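Local coordinates for hypothetical conserved protein, GK1056 (Geobacillus kaustophilus, PDB 2QYH) that is of unknown function but probably acts as a magnesium-dependent phosphatase of the haloacid dehalogenase (HAD) superfamily, at residues V102-E107 with I143-L148; K86-T91 with L136-K141; V202-D207 with S216-G221; N210-L215 with E229-V234. All blocks are in the same frame, centred on the assembly; numbering follows the deposited sequence.

The four contacts fall into two pairs on opposite sides of the chain's centre. Contacts 1 and 2 belong to the part built on the five-stranded antiparallel sheet, probably the cap; their centres are about 10 Å apart and they meet through F103 and Y138. Contacts 3 and 4, around the mainly parallel sheet, have centres about 9 Å apart and share helix 212-217. Contacts 1 and 3 have centres about 27 Å apart, but contacts 1 and 4 approach to about 10 Å at their nearest atoms. The HAD-type DxDx(T/V) pattern (D9, D11, T13), probably the active site, lies near A204 and L215 without touching; a glycerol, probably from the crystallisation liquor, lies about 4 Å from the Q145 side chain.

Contact 1 of 4, residues V102-E107 with I143-L148; sequences VFMDAE and IYQALL
V102 and L147 stand side by side with their side chains pointing the same way, CB of V102 being 3.9 Å from CB of L147. The CD1 methyl of L147 leans on V102 as well, touching both its CB and its CG1. From the same face of this antiparallel strand pair comes M104, a selenomethionine, which meets L147 at a slant. Its chain runs out extended to the selenium (chi2 164°), and SE of M104 comes to lie 4.1 Å from CG of L147. F103 and A146 occupy the other face, where I143 closes on the root of the phenylalanine: CD1 of I143 is 3.8 Å from CB of F103, while the ring of F103 leads away from the partner strand. CG1 of I143 also packs on Y138. An alanine in place of I143 would probably leave F103 CB without this methyl neighbour and open a gap beside Y138. Y144 offers its ring edge, with CD1 3.9 Å from CA of D105.

The backbone pairing is irregular. L147 N donates to V102 O (2.8 Å), M104 N to Q145 O (3.0 Å), and Y144 N to M104 O (3.0 Å). Y144 and Q145 therefore both face M104, a classic beta bulge that brings I143 opposite D105.

Strand 109-111 continues the sheet beyond 101-104, and 174-179 beyond 145-148. M109 touches V102, M104 and L147, whereas helix 84-96 covers the F103 face through V87 and T91.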
# COMPACT_ATOMS: atom_id res chain seq x y z
N VAL D 102 -10.68 14.38 -12.03
CA VAL D 102 -9.84 14.14 -10.87
C VAL D 102 -8.43 14.34 -11.40
O VAL D 102 -8.07 13.77 -12.43
CB VAL D 102 -10.02 12.72 -10.30
CG1 VAL D 102 -8.85 12.36 -9.38
CG2 VAL D 102 -11.33 12.66 -9.50
N PHE D 103 -7.67 15.18 -10.72
CA PHE D 103 -6.29 15.49 -11.10
C PHE D 103 -5.34 14.62 -10.28
O PHE D 103 -5.44 14.57 -9.06
CB PHE D 103 -6.00 16.96 -10.85
CG PHE D 103 -7.06 17.87 -11.37
CD1 PHE D 103 -7.27 17.98 -12.74
CD2 PHE D 103 -7.88 18.57 -10.50
CE1 PHE D 103 -8.30 18.79 -13.24
CE2 PHE D 103 -8.91 19.38 -10.98
CZ PHE D 103 -9.12 19.49 -12.35
N MSE D 104 -4.42 13.96 -10.97
CA MSE D 104 -3.45 13.06 -10.34
C MSE D 104 -1.98 13.42 -10.56
O MSE D 104 -1.57 13.73 -11.68
CB MSE D 104 -3.65 11.64 -10.87
CG MSE D 104 -5.06 11.13 -10.79
SE MSE D 104 -5.25 9.57 -11.91
CE MSE D 104 -4.28 8.29 -10.83
N ASP D 105 -1.20 13.40 -9.48
CA ASP D 105 0.23 13.63 -9.60
C ASP D 105 0.89 12.45 -8.89
O ASP D 105 0.21 11.48 -8.56
CB ASP D 105 0.66 14.99 -9.00
CG ASP D 105 0.50 15.07 -7.50
OD1 ASP D 105 0.17 14.06 -6.85
OD2 ASP D 105 0.74 16.18 -6.97
N ALA D 106 2.19 12.50 -8.66
CA ALA D 106 2.86 11.38 -8.04
C ALA D 106 2.51 11.11 -6.57
O ALA D 106 2.56 9.96 -6.12
CB ALA D 106 4.36 11.54 -8.19
N GLU D 107 2.15 12.16 -5.83
CA GLU D 107 1.84 11.99 -4.41
C GLU D 107 0.36 11.83 -4.10
O GLU D 107 -0.02 10.95 -3.33
CB GLU D 107 2.35 13.19 -3.59
CG GLU D 107 3.85 13.27 -3.40
CD GLU D 107 4.60 13.50 -4.70
OE1 GLU D 107 4.21 14.41 -5.46
OE2 GLU D 107 5.60 12.79 -4.94
N ILE D 143 0.46 17.79 -13.20
CA ILE D 143 -0.48 16.69 -13.26
C ILE D 143 0.03 15.75 -14.33
O ILE D 143 0.39 16.20 -15.42
CB ILE D 143 -1.89 17.20 -13.62
CG1 ILE D 143 -2.34 18.20 -12.56
CG2 ILE D 143 -2.86 16.05 -13.73
CD1 ILE D 143 -2.26 17.69 -11.15
N TYR D 144 0.07 14.46 -14.04
CA TYR D 144 0.57 13.50 -15.02
C TYR D 144 -0.53 12.72 -15.70
O TYR D 144 -0.31 12.10 -16.75
CB TYR D 144 1.56 12.54 -14.37
CG TYR D 144 2.77 13.24 -13.81
CD1 TYR D 144 2.90 13.49 -12.44
CD2 TYR D 144 3.78 13.70 -14.66
CE1 TYR D 144 4.00 14.18 -11.94
CE2 TYR D 144 4.88 14.40 -14.17
CZ TYR D 144 4.98 14.63 -12.81
OH TYR D 144 6.07 15.33 -12.33
N GLN D 145 -1.72 12.77 -15.12
CA GLN D 145 -2.84 12.05 -15.67
C GLN D 145 -4.08 12.55 -14.95
O GLN D 145 -3.99 13.05 -13.83
CB GLN D 145 -2.64 10.55 -15.42
CG GLN D 145 -3.65 9.64 -16.09
CD GLN D 145 -3.22 8.19 -16.02
OE1 GLN D 145 -2.16 7.81 -16.53
NE2 GLN D 145 -4.05 7.35 -15.38
N ALA D 146 -5.23 12.46 -15.61
CA ALA D 146 -6.46 12.92 -15.00
C ALA D 146 -7.57 11.94 -15.28
O ALA D 146 -7.40 11.00 -16.07
CB ALA D 146 -6.82 14.31 -15.54
N LEU D 147 -8.70 12.16 -14.62
CA LEU D 147 -9.86 11.30 -14.79
C LEU D 147 -11.06 12.16 -15.14
O LEU D 147 -11.34 13.16 -14.48
CB LEU D 147 -10.14 10.54 -13.50
CG LEU D 147 -9.13 9.46 -13.09
CD1 LEU D 147 -9.38 9.06 -11.65
CD2 LEU D 147 -9.26 8.25 -14.01
N LEU D 148 -11.76 11.76 -16.20
CA LEU D 148 -12.96 12.48 -16.64
C LEU D 148 -14.13 11.58 -16.31
O LEU D 148 -14.14 10.40 -16.66
CB LEU D 148 -12.93 12.73 -18.15
CG LEU D 148 -14.18 13.39 -18.74
CD1 LEU D 148 -14.34 14.79 -18.16
CD2 LEU D 148 -14.05 13.45 -20.24

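Contact 2 of 4, residues K86-T91 with L136-K141; sequences KVRALT and LYYENK
A salt bridge from R88 to E139, with the ring of Y138 packed against V87 and T91 beside it, joins helix 84-96 to the short, weakly bonded helical turn 137-140. R88 takes hold of the carboxylate side-on with two nitrogens, one to each oxygen. NE reaches E139 OE2 at 3.0 Å in a nearly straight bond (164°), with the oxygen in the guanidinium plane. R88 NH2 donates to E139 OE1 (2.9 Å), which accepts through its syn lone pair. The two flat groups are not coplanar, their planes standing 34° apart.

Both helical pieces lie on the F103 face of the five-stranded antiparallel sheet, an alpha/beta layering consistent with a cap domain of the Cof-type HAD proteins. The ring of F103 meets that of Y138, and V87 and T91 also touch F103.

In Y138, chi1 of 66° puts CG between the backbone N and the carbonyl carbon. The ring meets V87, R88 and T91. V87 and Y138 pass alongside each other, running opposite ways, with CG1 of V87 3.5 Å from CD2 of Y138. R88 crosses the tyrosine at about a right angle, and its CG lies 3.4 Å from Y138 OH. Over one ring face sits T91 OG1, 4.1 Å from Y138 CE1; E139 CG lies over the other, toward the rim. The T91 hydroxyl donates to V87 O (2.7 Å), and V87 O also accepts from T91 N on the opposite face of its carbonyl plane.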
# COMPACT_ATOMS: atom_id res chain seq x y z
N LYS D 86 -4.19 23.01 -21.70
CA LYS D 86 -5.23 22.09 -22.12
C LYS D 86 -6.00 21.48 -20.96
O LYS D 86 -7.19 21.17 -21.09
CB LYS D 86 -4.64 21.00 -23.01
CG LYS D 86 -4.13 21.53 -24.35
CD LYS D 86 -5.25 22.17 -25.14
CE LYS D 86 -4.75 22.84 -26.41
NZ LYS D 86 -5.85 23.53 -27.16
N VAL D 87 -5.34 21.29 -19.82
CA VAL D 87 -6.01 20.73 -18.65
C VAL D 87 -7.09 21.72 -18.21
O VAL D 87 -8.21 21.32 -17.88
CB VAL D 87 -5.02 20.49 -17.47
CG1 VAL D 87 -5.78 20.10 -16.22
CG2 VAL D 87 -4.03 19.38 -17.83
N ARG D 88 -6.76 23.01 -18.22
CA ARG D 88 -7.72 24.05 -17.83
C ARG D 88 -8.94 24.07 -18.75
O ARG D 88 -10.07 24.14 -18.27
CB ARG D 88 -7.05 25.42 -17.84
CG ARG D 88 -7.94 26.52 -17.31
CD ARG D 88 -7.27 27.88 -17.37
NE ARG D 88 -5.97 27.88 -16.71
CZ ARG D 88 -4.81 27.87 -17.36
NH1 ARG D 88 -4.79 27.85 -18.69
NH2 ARG D 88 -3.66 27.86 -16.68
N ALA D 89 -8.72 24.02 -20.06
CA ALA D 89 -9.82 24.02 -21.03
C ALA D 89 -10.74 22.82 -20.84
O ALA D 89 -11.96 22.97 -20.79
CB ALA D 89 -9.26 24.02 -22.46
N LEU D 90 -10.15 21.64 -20.73
CA LEU D 90 -10.90 20.41 -20.54
C LEU D 90 -11.77 20.49 -19.29
O LEU D 90 -12.92 20.05 -19.28
CB LEU D 90 -9.95 19.21 -20.42
CG LEU D 90 -10.43 17.86 -20.97
CD1 LEU D 90 -9.43 16.79 -20.60
CD2 LEU D 90 -11.80 17.51 -20.41
N THR D 91 -11.21 21.06 -18.22
CA THR D 91 -11.94 21.19 -16.96
C THR D 91 -13.14 22.12 -17.11
O THR D 91 -14.25 21.79 -16.68
CB THR D 91 -11.02 21.73 -15.84
OG1 THR D 91 -9.84 20.92 -15.75
CG2 THR D 91 -11.74 21.68 -14.49
N LEU D 136 -8.82 23.65 -8.51
CA LEU D 136 -7.69 24.30 -9.16
C LEU D 136 -6.34 23.68 -8.84
O LEU D 136 -5.31 24.35 -8.94
CB LEU D 136 -7.66 25.78 -8.78
CG LEU D 136 -8.93 26.59 -9.12
CD1 LEU D 136 -8.78 28.01 -8.61
CD2 LEU D 136 -9.15 26.57 -10.63
N TYR D 137 -6.33 22.40 -8.47
CA TYR D 137 -5.09 21.71 -8.11
C TYR D 137 -4.07 21.69 -9.25
O TYR D 137 -2.87 21.81 -9.02
CB TYR D 137 -5.41 20.29 -7.66
CG TYR D 137 -4.22 19.56 -7.08
CD1 TYR D 137 -3.50 18.64 -7.83
CD2 TYR D 137 -3.80 19.82 -5.78
CE1 TYR D 137 -2.38 17.99 -7.30
CE2 TYR D 137 -2.69 19.17 -5.24
CZ TYR D 137 -1.98 18.26 -6.00
OH TYR D 137 -0.87 17.63 -5.47
N TYR D 138 -4.56 21.54 -10.48
CA TYR D 138 -3.70 21.49 -11.65
C TYR D 138 -3.01 22.82 -11.97
O TYR D 138 -1.99 22.85 -12.66
CB TYR D 138 -4.51 21.05 -12.88
CG TYR D 138 -5.55 22.06 -13.30
CD1 TYR D 138 -6.79 22.12 -12.65
CD2 TYR D 138 -5.30 22.96 -14.33
CE1 TYR D 138 -7.75 23.07 -13.02
CE2 TYR D 138 -6.25 23.91 -14.71
CZ TYR D 138 -7.48 23.96 -14.05
OH TYR D 138 -8.42 24.89 -14.42
N GLU D 139 -3.57 23.91 -11.47
CA GLU D 139 -3.03 25.24 -11.73
C GLU D 139 -1.66 25.50 -11.10
O GLU D 139 -0.87 26.29 -11.62
CB GLU D 139 -4.03 26.30 -11.26
CG GLU D 139 -5.36 26.27 -12.02
CD GLU D 139 -5.30 26.99 -13.36
OE1 GLU D 139 -4.23 26.95 -14.01
OE2 GLU D 139 -6.32 27.58 -13.76
N ASN D 140 -1.36 24.84 -9.99
CA ASN D 140 -0.09 25.05 -9.30
C ASN D 140 0.73 23.78 -9.08
O ASN D 140 1.80 23.82 -8.46
CB ASN D 140 -0.36 25.74 -7.97
CG ASN D 140 -1.73 25.38 -7.41
OD1 ASN D 140 -2.03 24.21 -7.16
ND2 ASN D 140 -2.57 26.39 -7.21
N LYS D 141 0.24 22.66 -9.60
CA LYS D 141 0.93 21.39 -9.46
C LYS D 141 1.03 20.70 -10.81
O LYS D 141 0.19 20.92 -11.68
CB LYS D 141 0.16 20.46 -8.51
CG LYS D 141 0.29 20.79 -7.03
CD LYS D 141 1.74 20.65 -6.59
CE LYS D 141 1.87 20.77 -5.07
NZ LYS D 141 1.08 19.71 -4.37

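Contact 3 of 4, residues V202-D207 with S216-G221; sequences VYAFGD and SFVGTG
V202 and A204 pack against V218 within a beta-alpha-beta unit formed by strand 202-206, helix 212-217 and strand 220-223, the two strands running parallel as expected in the Rossmann-like core of a HAD protein. This is the tight, buried side. V218, the first residue to leave the helix, divides its two methyls between the partners: with CG1 anti to the carbonyl carbon (chi1 -57°), CG1 lies 3.6 Å from V202 CG1, and CG2 lies 3.7 Å from A204 CB. The V202 and V218 side chains are roughly perpendicular, and I192 of helix 184-195 also touches V202.

The Y203 side is more open, both Y203 and T220 being partly exposed. Their side chains lie side by side and point the same way, with CD1 of Y203 3.5 Å from CB of T220; V6 and L256 also touch the tyrosine. An alanine in place of Y203 would probably leave CB and CG2 of T220 without the ring beside them and more accessible to solvent.

Between the two sides runs the backbone ladder. Strand 202-206 is bonded to strand 5-8 on its other edge, where Y203 pairs with I5 and F7. Within the contact, T220 N donates to V202 O (3.1 Å). T220 O in turn accepts from A204 N at 3.2 Å, the donor tilted 20° from the carbonyl plane, and CA of Y203 makes a CA-H...O contact with that oxygen.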
# COMPACT_ATOMS: atom_id res chain seq x y z
N VAL D 202 15.97 -6.50 -22.60
CA VAL D 202 14.79 -6.04 -21.89
C VAL D 202 13.74 -7.15 -21.89
O VAL D 202 13.43 -7.70 -22.93
CB VAL D 202 14.19 -4.78 -22.57
CG1 VAL D 202 13.00 -4.26 -21.77
CG2 VAL D 202 15.25 -3.71 -22.68
N TYR D 203 13.21 -7.47 -20.71
CA TYR D 203 12.20 -8.51 -20.56
C TYR D 203 10.95 -7.90 -19.93
O TYR D 203 11.04 -6.88 -19.25
CB TYR D 203 12.71 -9.61 -19.64
CG TYR D 203 13.97 -10.28 -20.13
CD1 TYR D 203 13.92 -11.54 -20.74
CD2 TYR D 203 15.20 -9.65 -20.00
CE1 TYR D 203 15.08 -12.15 -21.22
CE2 TYR D 203 16.37 -10.25 -20.48
CZ TYR D 203 16.30 -11.50 -21.09
OH TYR D 203 17.45 -12.09 -21.57
N ALA D 204 9.80 -8.51 -20.15
CA ALA D 204 8.56 -8.02 -19.55
C ALA D 204 7.56 -9.16 -19.34
O ALA D 204 7.49 -10.08 -20.14
CB ALA D 204 7.93 -6.94 -20.43
N PHE D 205 6.82 -9.09 -18.25
CA PHE D 205 5.80 -10.10 -17.93
C PHE D 205 4.45 -9.41 -17.87
O PHE D 205 4.27 -8.46 -17.11
CB PHE D 205 6.08 -10.76 -16.57
CG PHE D 205 7.20 -11.75 -16.60
CD1 PHE D 205 6.96 -13.09 -16.33
CD2 PHE D 205 8.50 -11.34 -16.85
CE1 PHE D 205 8.02 -14.02 -16.30
CE2 PHE D 205 9.56 -12.24 -16.82
CZ PHE D 205 9.32 -13.59 -16.55
N GLY D 206 3.51 -9.89 -18.68
CA GLY D 206 2.18 -9.29 -18.71
C GLY D 206 1.07 -10.31 -18.74
O GLY D 206 1.30 -11.49 -19.00
N ASP D 207 -0.15 -9.84 -18.50
CA ASP D 207 -1.31 -10.71 -18.45
C ASP D 207 -2.53 -10.16 -19.18
O ASP D 207 -3.34 -10.91 -19.71
CB ASP D 207 -1.65 -10.95 -16.98
CG ASP D 207 -2.98 -11.62 -16.78
OD1 ASP D 207 -3.10 -12.83 -17.08
OD2 ASP D 207 -3.92 -10.92 -16.33
N SER D 216 5.10 -6.80 -26.94
CA SER D 216 5.63 -6.90 -28.30
C SER D 216 6.82 -5.98 -28.50
O SER D 216 7.67 -6.22 -29.36
CB SER D 216 4.55 -6.55 -29.31
OG SER D 216 4.16 -5.21 -29.14
N PHE D 217 6.91 -4.93 -27.69
CA PHE D 217 8.00 -3.99 -27.82
C PHE D 217 9.34 -4.45 -27.26
O PHE D 217 10.37 -4.24 -27.89
CB PHE D 217 7.65 -2.65 -27.18
CG PHE D 217 8.82 -1.72 -27.08
CD1 PHE D 217 9.44 -1.50 -25.86
CD2 PHE D 217 9.33 -1.12 -28.23
CE1 PHE D 217 10.57 -0.69 -25.77
CE2 PHE D 217 10.46 -0.30 -28.16
CZ PHE D 217 11.08 -0.08 -26.92
N VAL D 218 9.32 -5.06 -26.08
CA VAL D 218 10.56 -5.50 -25.46
C VAL D 218 11.22 -6.67 -26.17
O VAL D 218 10.60 -7.35 -26.98
CB VAL D 218 10.34 -5.86 -23.98
CG1 VAL D 218 9.76 -4.66 -23.26
CG2 VAL D 218 9.43 -7.08 -23.85
N GLY D 219 12.49 -6.90 -25.87
CA GLY D 219 13.19 -8.00 -26.49
C GLY D 219 12.50 -9.32 -26.28
O GLY D 219 12.28 -10.08 -27.23
N THR D 220 12.14 -9.61 -25.03
CA THR D 220 11.49 -10.86 -24.70
C THR D 220 10.22 -10.62 -23.91
O THR D 220 10.26 -10.31 -22.72
CB THR D 220 12.42 -11.75 -23.89
OG1 THR D 220 13.61 -11.98 -24.65
CG2 THR D 220 11.76 -13.09 -23.58
N GLY D 221 9.08 -10.76 -24.58
CA GLY D 221 7.81 -10.56 -23.91
C GLY D 221 7.33 -11.89 -23.36
O GLY D 221 7.37 -12.92 -24.04

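Contact 4 of 4, residues N210-L215 with E229-V234; sequences NDIEML and EEVKRV
E230, whose CB lies 3.9 Å from CD1 of I212, carries one of the two flat groups here; the other is the guanidinium of R233, a turn further along helix 229-234. E230 OE2 sits at the guanidinium edge, in its plane, and takes R233 NH2 by its syn lone pair at 3.1 Å (165°). R233 NE donates to E230 OE1, but this oxygen is tilted 25° from the guanidinium plane.

Across the contact itself the packing is apolar, with no hydrogen bond between the segments. I212 and L215 of one helix face V231 and V234 of the other, each pair three residues apart. An extended chi2 (174°) carries CD1 of I212 to 3.6 Å from E230 O. CG2 of I212 meets CG1 of V234 at 4.1 Å, the two side chains crossing nearly square. L215 CD2 lies 3.6 Å from V231 CG1, and L215 CB rests on V234 CG2.

The helices follow strands 202-206 and 220-223 in turn, as in the Rossmann-like core of HAD proteins. Helix 212-217 packs against helix 229-234 through I212 and L215, touches strand 202-206 through L215 CD1, and meets helix 184-195 through E213 and M214.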
# COMPACT_ATOMS: atom_id res chain seq x y z
N ASN D 210 -3.79 -4.60 -21.92
CA ASN D 210 -3.04 -3.36 -21.79
C ASN D 210 -1.53 -3.64 -21.74
O ASN D 210 -0.71 -2.73 -21.76
CB ASN D 210 -3.49 -2.58 -20.54
CG ASN D 210 -3.18 -3.29 -19.24
OD1 ASN D 210 -2.80 -4.46 -19.23
ND2 ASN D 210 -3.35 -2.59 -18.14
N ASP D 211 -1.19 -4.93 -21.71
CA ASP D 211 0.20 -5.35 -21.69
C ASP D 211 0.72 -5.73 -23.07
O ASP D 211 1.91 -6.00 -23.24
CB ASP D 211 0.38 -6.54 -20.75
CG ASP D 211 0.13 -6.18 -19.30
OD1 ASP D 211 0.70 -5.17 -18.84
OD2 ASP D 211 -0.62 -6.92 -18.61
N ILE D 212 -0.17 -5.75 -24.07
CA ILE D 212 0.22 -6.14 -25.41
C ILE D 212 1.31 -5.31 -26.05
O ILE D 212 2.29 -5.85 -26.57
CB ILE D 212 -1.00 -6.18 -26.36
CG1 ILE D 212 -1.87 -7.40 -26.03
CG2 ILE D 212 -0.53 -6.25 -27.81
CD1 ILE D 212 -3.16 -7.46 -26.81
N GLU D 213 1.16 -3.99 -26.02
CA GLU D 213 2.18 -3.13 -26.63
C GLU D 213 3.53 -3.35 -25.95
O GLU D 213 4.55 -3.51 -26.61
CB GLU D 213 1.78 -1.66 -26.52
CG GLU D 213 2.81 -0.72 -27.11
CD GLU D 213 2.56 0.72 -26.73
OE1 GLU D 213 2.18 0.96 -25.55
OE2 GLU D 213 2.75 1.61 -27.59
N MSE D 214 3.51 -3.37 -24.62
CA MSE D 214 4.73 -3.59 -23.84
C MSE D 214 5.41 -4.90 -24.23
O MSE D 214 6.60 -4.93 -24.54
CB MSE D 214 4.40 -3.62 -22.35
CG MSE D 214 5.47 -4.26 -21.50
SE MSE D 214 5.08 -4.17 -19.64
CE MSE D 214 4.01 -5.76 -19.42
N LEU D 215 4.62 -5.97 -24.22
CA LEU D 215 5.11 -7.31 -24.56
C LEU D 215 5.71 -7.44 -25.95
O LEU D 215 6.71 -8.13 -26.14
CB LEU D 215 3.97 -8.31 -24.39
CG LEU D 215 4.19 -9.38 -23.33
CD1 LEU D 215 4.53 -8.73 -22.01
CD2 LEU D 215 2.94 -10.23 -23.20
N GLU D 229 -5.58 -14.65 -25.10
CA GLU D 229 -4.82 -15.17 -26.22
C GLU D 229 -4.18 -14.11 -27.09
O GLU D 229 -3.16 -14.39 -27.73
CB GLU D 229 -5.66 -16.11 -27.07
CG GLU D 229 -6.06 -17.36 -26.33
CD GLU D 229 -6.87 -18.30 -27.18
OE1 GLU D 229 -7.76 -17.82 -27.92
OE2 GLU D 229 -6.62 -19.52 -27.10
N GLU D 230 -4.74 -12.90 -27.11
CA GLU D 230 -4.15 -11.82 -27.91
C GLU D 230 -2.85 -11.33 -27.26
O GLU D 230 -2.00 -10.71 -27.91
CB GLU D 230 -5.12 -10.65 -28.06
CG GLU D 230 -6.27 -10.88 -29.04
CD GLU D 230 -5.79 -11.18 -30.46
OE1 GLU D 230 -4.67 -10.78 -30.83
OE2 GLU D 230 -6.56 -11.81 -31.22
N VAL D 231 -2.71 -11.63 -25.97
CA VAL D 231 -1.54 -11.28 -25.19
C VAL D 231 -0.48 -12.35 -25.43
O VAL D 231 0.70 -12.05 -25.61
CB VAL D 231 -1.87 -11.24 -23.68
CG1 VAL D 231 -0.61 -10.93 -22.87
CG2 VAL D 231 -2.97 -10.21 -23.41
N LYS D 232 -0.92 -13.61 -25.45
CA LYS D 232 -0.02 -14.73 -25.69
C LYS D 232 0.50 -14.70 -27.12
O LYS D 232 1.61 -15.15 -27.39
CB LYS D 232 -0.75 -16.06 -25.48
CG LYS D 232 -1.35 -16.24 -24.10
CD LYS D 232 -1.64 -17.70 -23.84
CE LYS D 232 -2.16 -17.93 -22.42
NZ LYS D 232 -2.27 -19.39 -22.11
N ARG D 233 -0.30 -14.16 -28.04
CA ARG D 233 0.12 -14.11 -29.43
C ARG D 233 1.41 -13.33 -29.61
O ARG D 233 2.31 -13.76 -30.33
CB ARG D 233 -0.97 -13.47 -30.30
CG ARG D 233 -0.64 -13.51 -31.78
CD ARG D 233 -1.23 -12.32 -32.51
NE ARG D 233 -2.69 -12.37 -32.55
CZ ARG D 233 -3.39 -12.60 -33.65
NH1 ARG D 233 -2.76 -12.80 -34.80
NH2 ARG D 233 -4.72 -12.62 -33.61
N VAL D 234 1.50 -12.18 -28.94
CA VAL D 234 2.68 -11.33 -29.05
C VAL D 234 3.80 -11.71 -28.11
O VAL D 234 4.90 -11.17 -28.23
CB VAL D 234 2.34 -9.84 -28.79
CG1 VAL D 234 1.32 -9.36 -29.81
CG2 VAL D 234 1.83 -9.65 -27.36